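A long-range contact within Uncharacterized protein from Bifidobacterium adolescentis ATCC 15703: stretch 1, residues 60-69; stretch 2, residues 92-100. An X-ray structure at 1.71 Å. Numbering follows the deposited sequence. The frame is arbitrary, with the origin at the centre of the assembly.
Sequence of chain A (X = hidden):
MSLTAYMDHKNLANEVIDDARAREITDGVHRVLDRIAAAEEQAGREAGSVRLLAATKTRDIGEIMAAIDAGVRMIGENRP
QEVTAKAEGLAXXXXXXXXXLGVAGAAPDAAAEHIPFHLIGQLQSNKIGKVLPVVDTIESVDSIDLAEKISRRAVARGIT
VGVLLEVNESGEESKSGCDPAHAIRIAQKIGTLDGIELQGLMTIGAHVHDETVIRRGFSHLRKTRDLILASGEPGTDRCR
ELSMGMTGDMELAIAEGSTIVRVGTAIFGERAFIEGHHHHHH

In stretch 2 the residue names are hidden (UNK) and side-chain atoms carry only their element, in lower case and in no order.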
# COMPACT_ATOMS: atom_id res chain seq x y z
N ASP A 60 -2.27 -12.96 12.12
CA ASP A 60 -1.69 -14.22 11.66
C ASP A 60 -2.27 -14.66 10.32
O ASP A 60 -3.21 -14.05 9.81
CB ASP A 60 -1.84 -15.34 12.70
CG ASP A 60 -3.28 -15.68 13.02
OD1 ASP A 60 -4.14 -15.61 12.11
OD2 ASP A 60 -3.55 -16.04 14.18
N ILE A 61 -1.71 -15.73 9.76
CA ILE A 61 -2.15 -16.25 8.47
C ILE A 61 -3.64 -16.58 8.44
O ILE A 61 -4.32 -16.31 7.45
CB ILE A 61 -1.32 -17.51 8.10
CG1 ILE A 61 0.13 -17.10 7.86
CG2 ILE A 61 -1.90 -18.18 6.86
CD1 ILE A 61 1.06 -18.24 7.45
N GLY A 62 -4.15 -17.16 9.51
CA GLY A 62 -5.56 -17.49 9.54
C GLY A 62 -6.42 -16.25 9.42
O GLY A 62 -7.41 -16.23 8.69
N GLU A 63 -6.04 -15.20 10.15
CA GLU A 63 -6.78 -13.94 10.13
C GLU A 63 -6.73 -13.29 8.75
O GLU A 63 -7.74 -12.84 8.22
CB GLU A 63 -6.18 -12.97 11.16
CG GLU A 63 -6.44 -13.36 12.60
CD GLU A 63 -5.78 -12.41 13.59
OE1 GLU A 63 -4.54 -12.45 13.71
OE2 GLU A 63 -6.50 -11.62 14.23
N ILE A 64 -5.54 -13.23 8.18
CA ILE A 64 -5.37 -12.61 6.86
C ILE A 64 -6.16 -13.35 5.79
O ILE A 64 -6.80 -12.72 4.95
CB ILE A 64 -3.88 -12.58 6.46
CG1 ILE A 64 -3.10 -11.74 7.48
CG2 ILE A 64 -3.73 -12.00 5.05
CD1 ILE A 64 -1.60 -11.77 7.29
N MSE A 65 -6.13 -14.67 5.82
CA MSE A 65 -6.87 -15.44 4.83
C MSE A 65 -8.38 -15.28 4.99
O MSE A 65 -9.13 -15.37 4.02
CB MSE A 65 -6.46 -16.92 4.88
CG MSE A 65 -5.00 -17.16 4.43
SE MSE A 65 -4.60 -16.37 2.71
CE MSE A 65 -5.92 -17.27 1.68
N ALA A 66 -8.83 -15.04 6.22
CA ALA A 66 -10.26 -14.85 6.44
C ALA A 66 -10.64 -13.55 5.73
O ALA A 66 -11.72 -13.43 5.14
CB ALA A 66 -10.57 -14.75 7.93
N ALA A 67 -9.73 -12.57 5.77
CA ALA A 67 -9.98 -11.28 5.12
C ALA A 67 -9.99 -11.44 3.60
O ALA A 67 -10.85 -10.87 2.91
CB ALA A 67 -8.91 -10.28 5.53
N ILE A 68 -9.04 -12.20 3.07
CA ILE A 68 -8.99 -12.41 1.63
C ILE A 68 -10.22 -13.18 1.18
O ILE A 68 -10.82 -12.86 0.15
CB ILE A 68 -7.69 -13.15 1.24
CG1 ILE A 68 -6.52 -12.16 1.30
CG2 ILE A 68 -7.82 -13.76 -0.16
CD1 ILE A 68 -5.15 -12.81 1.27
N ASP A 69 -10.61 -14.19 1.94
CA ASP A 69 -11.79 -14.97 1.58
C ASP A 69 -13.05 -14.12 1.60
O ASP A 69 -14.02 -14.42 0.90
CB ASP A 69 -11.96 -16.17 2.52
CG ASP A 69 -10.99 -17.29 2.22
OD1 ASP A 69 -10.62 -17.46 1.04
OD2 ASP A 69 -10.61 -18.03 3.16
N UNK A 92 1.03 -20.11 -0.08
CA UNK A 92 0.42 -21.43 -0.25
C UNK A 92 -1.10 -21.34 -0.15
O UNK A 92 -1.81 -21.86 -1.02
c UNK A 92 0.94 -22.42 0.79
n UNK A 92 -0.47 -24.74 2.51
c UNK A 92 0.59 -23.87 0.44
c UNK A 92 -0.51 -24.09 3.67
n UNK A 92 0.57 -23.46 4.12
n UNK A 92 -1.63 -24.08 4.38
c UNK A 92 0.70 -24.82 1.64
N UNK A 93 -1.59 -20.69 0.90
CA UNK A 93 -3.02 -20.54 1.12
C UNK A 93 -3.69 -19.79 -0.03
O UNK A 93 -4.78 -20.15 -0.47
c UNK A 93 -3.28 -19.79 2.44
n UNK A 93 -5.31 -21.17 4.30
n UNK A 93 -4.77 -20.87 6.52
c UNK A 93 -2.96 -20.61 3.70
n UNK A 93 -6.86 -20.30 5.77
c UNK A 93 -4.00 -21.71 3.94
c UNK A 93 -5.65 -20.78 5.53
N UNK A 94 -3.04 -18.74 -0.52
CA UNK A 94 -3.61 -17.98 -1.64
C UNK A 94 -3.65 -18.82 -2.90
O UNK A 94 -4.61 -18.76 -3.66
c UNK A 94 -2.83 -16.70 -1.88
s UNK A 94 -3.20 -15.40 -0.68
N UNK A 95 -2.61 -19.62 -3.12
CA UNK A 95 -2.54 -20.47 -4.30
C UNK A 95 -3.70 -21.47 -4.30
O UNK A 95 -4.34 -21.70 -5.33
c UNK A 95 -1.21 -21.22 -4.35
N UNK A 96 -3.95 -22.07 -3.15
CA UNK A 96 -5.04 -23.04 -3.02
C UNK A 96 -6.38 -22.37 -3.33
O UNK A 96 -7.30 -23.01 -3.85
c UNK A 96 -5.04 -23.63 -1.61
c UNK A 96 -3.60 -24.80 0.09
c UNK A 96 -3.87 -24.56 -1.37
o UNK A 96 -2.46 -25.20 0.42
o UNK A 96 -4.51 -24.61 0.92
N UNK A 97 -6.48 -21.09 -3.00
CA UNK A 97 -7.70 -20.32 -3.24
C UNK A 97 -7.74 -19.76 -4.66
O UNK A 97 -8.64 -18.98 -4.99
c UNK A 97 -10.81 -21.11 1.15
n UNK A 97 -10.18 -20.09 0.56
c UNK A 97 -8.21 -19.60 -0.84
c UNK A 97 -9.63 -20.13 -0.79
n UNK A 97 -10.97 -22.26 0.51
n UNK A 97 -11.27 -20.97 2.38
c UNK A 97 -7.82 -19.18 -2.24
N UNK A 98 -6.77 -20.13 -5.48
CA UNK A 98 -6.74 -19.67 -6.86
C UNK A 98 -6.17 -18.29 -7.10
O UNK A 98 -6.47 -17.65 -8.11
N UNK A 99 -5.33 -17.82 -6.17
CA UNK A 99 -4.72 -16.50 -6.29
C UNK A 99 -3.20 -16.57 -6.28
O UNK A 99 -2.62 -17.44 -5.64
c UNK A 99 -5.10 -15.60 -5.10
c UNK A 99 -8.59 -15.62 -3.63
c UNK A 99 -7.29 -14.66 -5.89
c UNK A 99 -9.30 -14.91 -4.58
c UNK A 99 -6.57 -15.38 -4.93
c UNK A 99 -7.23 -15.85 -3.80
c UNK A 99 -8.65 -14.43 -5.72
N UNK A 100 -2.56 -15.65 -6.99
CA UNK A 100 -1.11 -15.57 -6.97
C UNK A 100 -0.90 -14.45 -5.95
O UNK A 100 -1.73 -13.54 -5.85
c UNK A 100 -0.54 -15.20 -8.35
o UNK A 100 -1.04 -13.96 -8.81
O HOH W 1 -8.54 -18.51 7.84
O HOH W 2 -8.29 -19.71 3.26

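Position 92 lies in a helix that begins earlier in the chain. Its side chain has three carbons, a nitrogen, then a carbon carrying two more nitrogens. It makes no contact with stretch 1. The end group is a guanidinium, so the residue is Arg92.

Position 93 has the same seven atoms: three carbons, a nitrogen and a carbon bearing two nitrogens. Its CA-to-CB bond points toward stretch 1, and the chain end lies against the selenomethionine at Met65. This is Arg93. Its NH2 is 3.5 Å from Met65 CB, which sits over one face of the guanidinium. Its NH1 is 3.9 Å from Ile61 CG2. Two waters extend its reach. Water 1 donates to Gly62 O and accepts from Arg93 NH2; water 2 donates to Asp69 OD2 and also accepts from Arg93 NH2.

Position 94 has one carbon and one sulfur. The sulfur touches Met65 and Ile68. It marks Cys94. Its SG is 3.8 Å from Met65 SE and also 3.8 Å from Ile68 CD1, so it packs among apolar atoms.

Position 95 has a single side-chain carbon, CB, out of reach of stretch 1. It is Ala95.

Position 96 has three carbons, the third carrying two oxygens. It does not touch stretch 1. This carboxylate on a two-carbon arm is Glu96. Its OE2 accepts from Arg92 NE at 2.9 Å, a salt bridge one helical turn back.

Position 97 again has three carbons, a nitrogen and a carbon with two nitrogens. Two of its three nitrogens, the one in the chain and one at the end, face the Asp69 carboxylate. This is Arg97, the first residue to leave helical phi/psi. Its NE donates to Asp69 OD1 at 2.7 Å and its NH2 donates to Asp69 OD2 at 3.1 Å.

Position 98 has no side-chain atoms: Gly98. Its phi/psi of 82/23 would jam a CB against the preceding carbonyl oxygen.

Position 99 has one carbon and a six-carbon ring with no hydroxyl. The ring touches Ile68. It is Phe99. Its CE2 is 4.0 Å from Ile68 CG2.

Position 100 has one carbon and one oxygen, with no further branch. It is in a strand and distant from stretch 1. It is Ser100.

The two helices run in roughly the same direction, 28° apart, with axes 10.9 Å apart at closest approach. Side chains fill this gap. Met65 and Ile68 meet Cys94, and Ile68 continues the apolar packing to Phe99. Arg93 covers Met65 on one flank and reaches stretch 1 through water. The paired bonds between Arg97 and Asp69 form a salt bridge at the exposed margin. Together the stretches bury 393 Å².

Stretch 2, residues 92-100: RRCAERGFS
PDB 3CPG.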